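Local coordinates for protein type VI secretion system component (Escherichia coli O6, PDB 2P5Z) that is a component of the type VI secretion system that resembles the phage T4 tail proteins gp27 and gp5 and probably forms a trimeric part of the puncturing apparatus, at the interface of chains A and B. Sequence-based numbering; all coordinates share one arbitrary frame. Chains: chain A/B, Type VI secretion system component.

Contacts 1 and 2 are consecutive stretches of one A–B seam, with the centres of their C-alpha atoms about 15 Å apart. In contact 1 the end of chain A strand 230-237 pairs antiparallel with chain B strand 85-99; in contact 2 the chain A segment runs on through A:Ser238 and A:Val239, meeting B:Thr92 of the same chain B strand together with B:Met63 and residues of the 3-10 helix 113-119. Pairing of main chains thus gives way to packing round a valine. The deposited assembly holds three copies, as expected for a gp27-like trimer, so such seams may help join neighbouring subunits.

Contact 1: the interface of chains A and B. Residues chain A 234-237, 336; chain B 94-96.
A:Thr235 to A:Tyr237, ending strand 230-237, pair antiparallel with B:His96 to B:Phe94 of strand 85-99, extending a beta-sheet from one gp27-like subunit into its neighbour. A:Thr235 N donates to B:His96 O at 3.0 Å. At the other end, A:Tyr237 N reaches B:Phe94 O at 2.8 Å and B:Phe94 N returns a bond to A:Tyr237 O at 2.9 Å.

Between them a side chain joins the main-chain pattern. The hydroxyl OG1 of A:Thr235 sits between its own backbone N and carbonyl carbon (chi1 65°), which turns it across the seam to accept from B:His96 N at 3.0 Å. This bond is fairly straight, 159° at the hydrogen, whereas the same N-H makes a weak bond to A:Thr235 O. The hydroxyl also lies against B:His96 CB.

With CG anti to the backbone N (chi1 -175°), the B:His96 imidazole is carried beyond the threonine towards A:Pro336. CG of this poorly ordered proline lies over one ring face, displaced towards the rim.

A:Tyr237 and B:Phe94 project side by side in the same direction. Their rims approach at CD1 of the tyrosine and CD2 of the phenylalanine, 4.2 Å apart, with the rings inclined rather than stacked. A:Ala236 instead directs its methyl CB against the aliphatic stem of B:Lys95, 3.8 Å from CG.

Contact 2: the interface of chains A and B. Residues chain A 238-239; chain B 63, 92, 116, 119.
A:Val239 meets B:Met63 and B:Arg119 chiefly through CG1, which points between the two chain B side chains. This is an apolar contact between subunits of the gp27-like part of the protein, with a large share of the buried surface coming from the valine.

B:Met63 comes from one side, its side chain crossing that of A:Val239 at about a right angle. The thioether SD lies 3.6 Å from CG1, while the preceding methylene CG faces the second branch, CG2, at 4.1 Å. The methionine chain is bent at both chi2 (-65°) and chi3 (-70°), a folded shape that presents CG and the sulphur to the valine while CE turns away from it.

From another direction B:Arg119 passes the valine obliquely, using the aliphatic part of its chain. B:Arg119 CD, a methylene, is 3.9 Å from A:Val239 CG1 and 3.8 Å from A:Val239 C, the carbonyl carbon. A bend at chi3 (39°) swings NE and the guanidinium off the line of the methylenes, and CD remains the nearest part of the chain.

Beyond the tip of CG1, B:Leu116 adds a second layer. Its CD2 methyl is 4.3 Å from the valine CG1 and 3.9 Å from B:Met63 SD, thereby backing the sulphur within chain B.

B:Thr92 borders the valine on the strand side through its carbonyl O, 3.4 Å from A:Val239 CB. The nearby N-H of A:Val239 points elsewhere and makes no hydrogen bond to this oxygen, so the regular strand pairing does not continue here. A:Ser238 plays a minor part, linking the valine to the strand before it.

In the fold, A:Val239 follows strand 230-237 just before a gap in the chain A model, and it rests between chain B strand 85-99, the loop bearing B:Met63 and the 3-10 helix 113-119.

Contact 1: the interface of chains A and B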
# COMPACT_ATOMS: atom_id res chain seq x y z
N ASN A 234 10.12 -24.11 -14.95
CA ASN A 234 10.43 -24.02 -13.54
C ASN A 234 9.19 -24.07 -12.63
O ASN A 234 8.06 -23.83 -13.08
CB ASN A 234 11.26 -22.78 -13.26
CG ASN A 234 10.49 -21.51 -13.50
OD1 ASN A 234 9.97 -20.91 -12.56
ND2 ASN A 234 10.42 -21.08 -14.76
N THR A 235 9.41 -24.42 -11.36
CA THR A 235 8.32 -24.62 -10.42
C THR A 235 8.57 -23.83 -9.18
O THR A 235 9.70 -23.43 -8.91
CB THR A 235 8.22 -26.05 -9.92
OG1 THR A 235 9.40 -26.33 -9.16
CG2 THR A 235 8.04 -27.07 -11.04
N ALA A 236 7.51 -23.62 -8.40
CA ALA A 236 7.59 -22.94 -7.12
C ALA A 236 6.50 -23.52 -6.24
O ALA A 236 5.36 -23.69 -6.68
CB ALA A 236 7.41 -21.44 -7.28
N TYR A 237 6.86 -23.84 -5.00
CA TYR A 237 5.93 -24.44 -4.07
C TYR A 237 6.18 -23.78 -2.77
O TYR A 237 7.32 -23.54 -2.38
CB TYR A 237 6.17 -25.93 -3.91
CG TYR A 237 5.82 -26.77 -5.12
CD1 TYR A 237 6.74 -26.96 -6.15
CD2 TYR A 237 4.61 -27.42 -5.20
CE1 TYR A 237 6.43 -27.75 -7.25
CE2 TYR A 237 4.30 -28.22 -6.30
CZ TYR A 237 5.21 -28.37 -7.32
OH TYR A 237 4.89 -29.15 -8.40
N PRO A 336 10.21 -31.52 -15.94
CA PRO A 336 9.60 -32.00 -14.69
C PRO A 336 8.24 -32.67 -14.85
O PRO A 336 7.52 -32.41 -15.83
CB PRO A 336 9.49 -30.73 -13.85
CG PRO A 336 10.61 -29.87 -14.33
CD PRO A 336 10.69 -30.12 -15.80
N PHE B 94 10.10 -24.09 -2.05
CA PHE B 94 10.95 -24.92 -2.84
C PHE B 94 10.72 -24.57 -4.28
O PHE B 94 9.57 -24.45 -4.72
CB PHE B 94 10.65 -26.40 -2.58
CG PHE B 94 11.25 -27.33 -3.59
CD1 PHE B 94 12.62 -27.59 -3.58
CD2 PHE B 94 10.46 -27.95 -4.55
CE1 PHE B 94 13.18 -28.45 -4.50
CE2 PHE B 94 11.01 -28.82 -5.49
CZ PHE B 94 12.37 -29.07 -5.45
N LYS B 95 11.82 -24.42 -5.01
CA LYS B 95 11.75 -24.14 -6.43
C LYS B 95 12.67 -25.05 -7.22
O LYS B 95 13.83 -25.23 -6.85
CB LYS B 95 12.16 -22.69 -6.68
CG LYS B 95 11.11 -21.67 -6.37
CD LYS B 95 11.74 -20.35 -6.17
CE LYS B 95 10.72 -19.25 -6.37
NZ LYS B 95 11.39 -17.95 -6.08
N HIS B 96 12.18 -25.64 -8.30
CA HIS B 96 13.09 -26.23 -9.28
C HIS B 96 13.34 -25.17 -10.35
O HIS B 96 12.42 -24.75 -11.03
CB HIS B 96 12.47 -27.49 -9.88
CG HIS B 96 13.38 -28.25 -10.81
ND1 HIS B 96 13.28 -29.61 -11.00
CD2 HIS B 96 14.39 -27.84 -11.62
CE1 HIS B 96 14.18 -30.01 -11.88
NE2 HIS B 96 14.86 -28.95 -12.27

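Contact 2: the interface of chains A and B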
# COMPACT_ATOMS: atom_id res chain seq x y z
N SER A 238 5.10 -23.44 -2.08
CA SER A 238 5.22 -22.64 -0.88
C SER A 238 4.44 -23.29 0.23
O SER A 238 3.75 -24.29 0.02
CB SER A 238 4.70 -21.23 -1.14
OG SER A 238 5.37 -20.31 -0.30
N VAL A 239 4.55 -22.71 1.41
CA VAL A 239 3.89 -23.20 2.61
C VAL A 239 3.61 -22.03 3.56
O VAL A 239 4.13 -20.92 3.38
CB VAL A 239 4.76 -24.27 3.31
CG1 VAL A 239 4.95 -23.94 4.77
CG2 VAL A 239 4.17 -25.66 3.10
N MET B 63 8.60 -28.22 4.71
CA MET B 63 8.40 -28.47 6.14
C MET B 63 9.49 -29.31 6.84
O MET B 63 9.49 -29.40 8.06
CB MET B 63 6.94 -28.89 6.46
CG MET B 63 5.89 -27.76 6.18
SD MET B 63 6.11 -26.30 7.27
CE MET B 63 5.61 -27.01 8.83
N THR B 92 10.53 -23.56 3.92
CA THR B 92 9.23 -22.94 3.68
C THR B 92 8.83 -22.98 2.21
O THR B 92 7.65 -23.07 1.88
CB THR B 92 9.32 -21.50 4.17
OG1 THR B 92 9.04 -21.50 5.58
CG2 THR B 92 8.38 -20.58 3.44
N LEU B 116 6.42 -19.72 11.05
CA LEU B 116 5.21 -20.49 10.80
C LEU B 116 3.98 -19.97 11.54
O LEU B 116 2.87 -20.33 11.17
CB LEU B 116 5.41 -21.97 11.10
CG LEU B 116 6.47 -22.67 10.27
CD1 LEU B 116 6.69 -24.05 10.88
CD2 LEU B 116 6.08 -22.75 8.78
N ARG B 119 0.98 -18.80 9.64
CA ARG B 119 0.04 -19.75 9.07
C ARG B 119 -1.25 -19.97 9.87
O ARG B 119 -2.15 -20.65 9.39
CB ARG B 119 0.75 -21.08 8.76
CG ARG B 119 1.11 -21.24 7.28
CD ARG B 119 2.16 -22.33 7.03
NE ARG B 119 2.01 -23.53 7.85
CZ ARG B 119 1.25 -24.59 7.53
NH1 ARG B 119 0.54 -24.59 6.41
NH2 ARG B 119 1.20 -25.63 8.35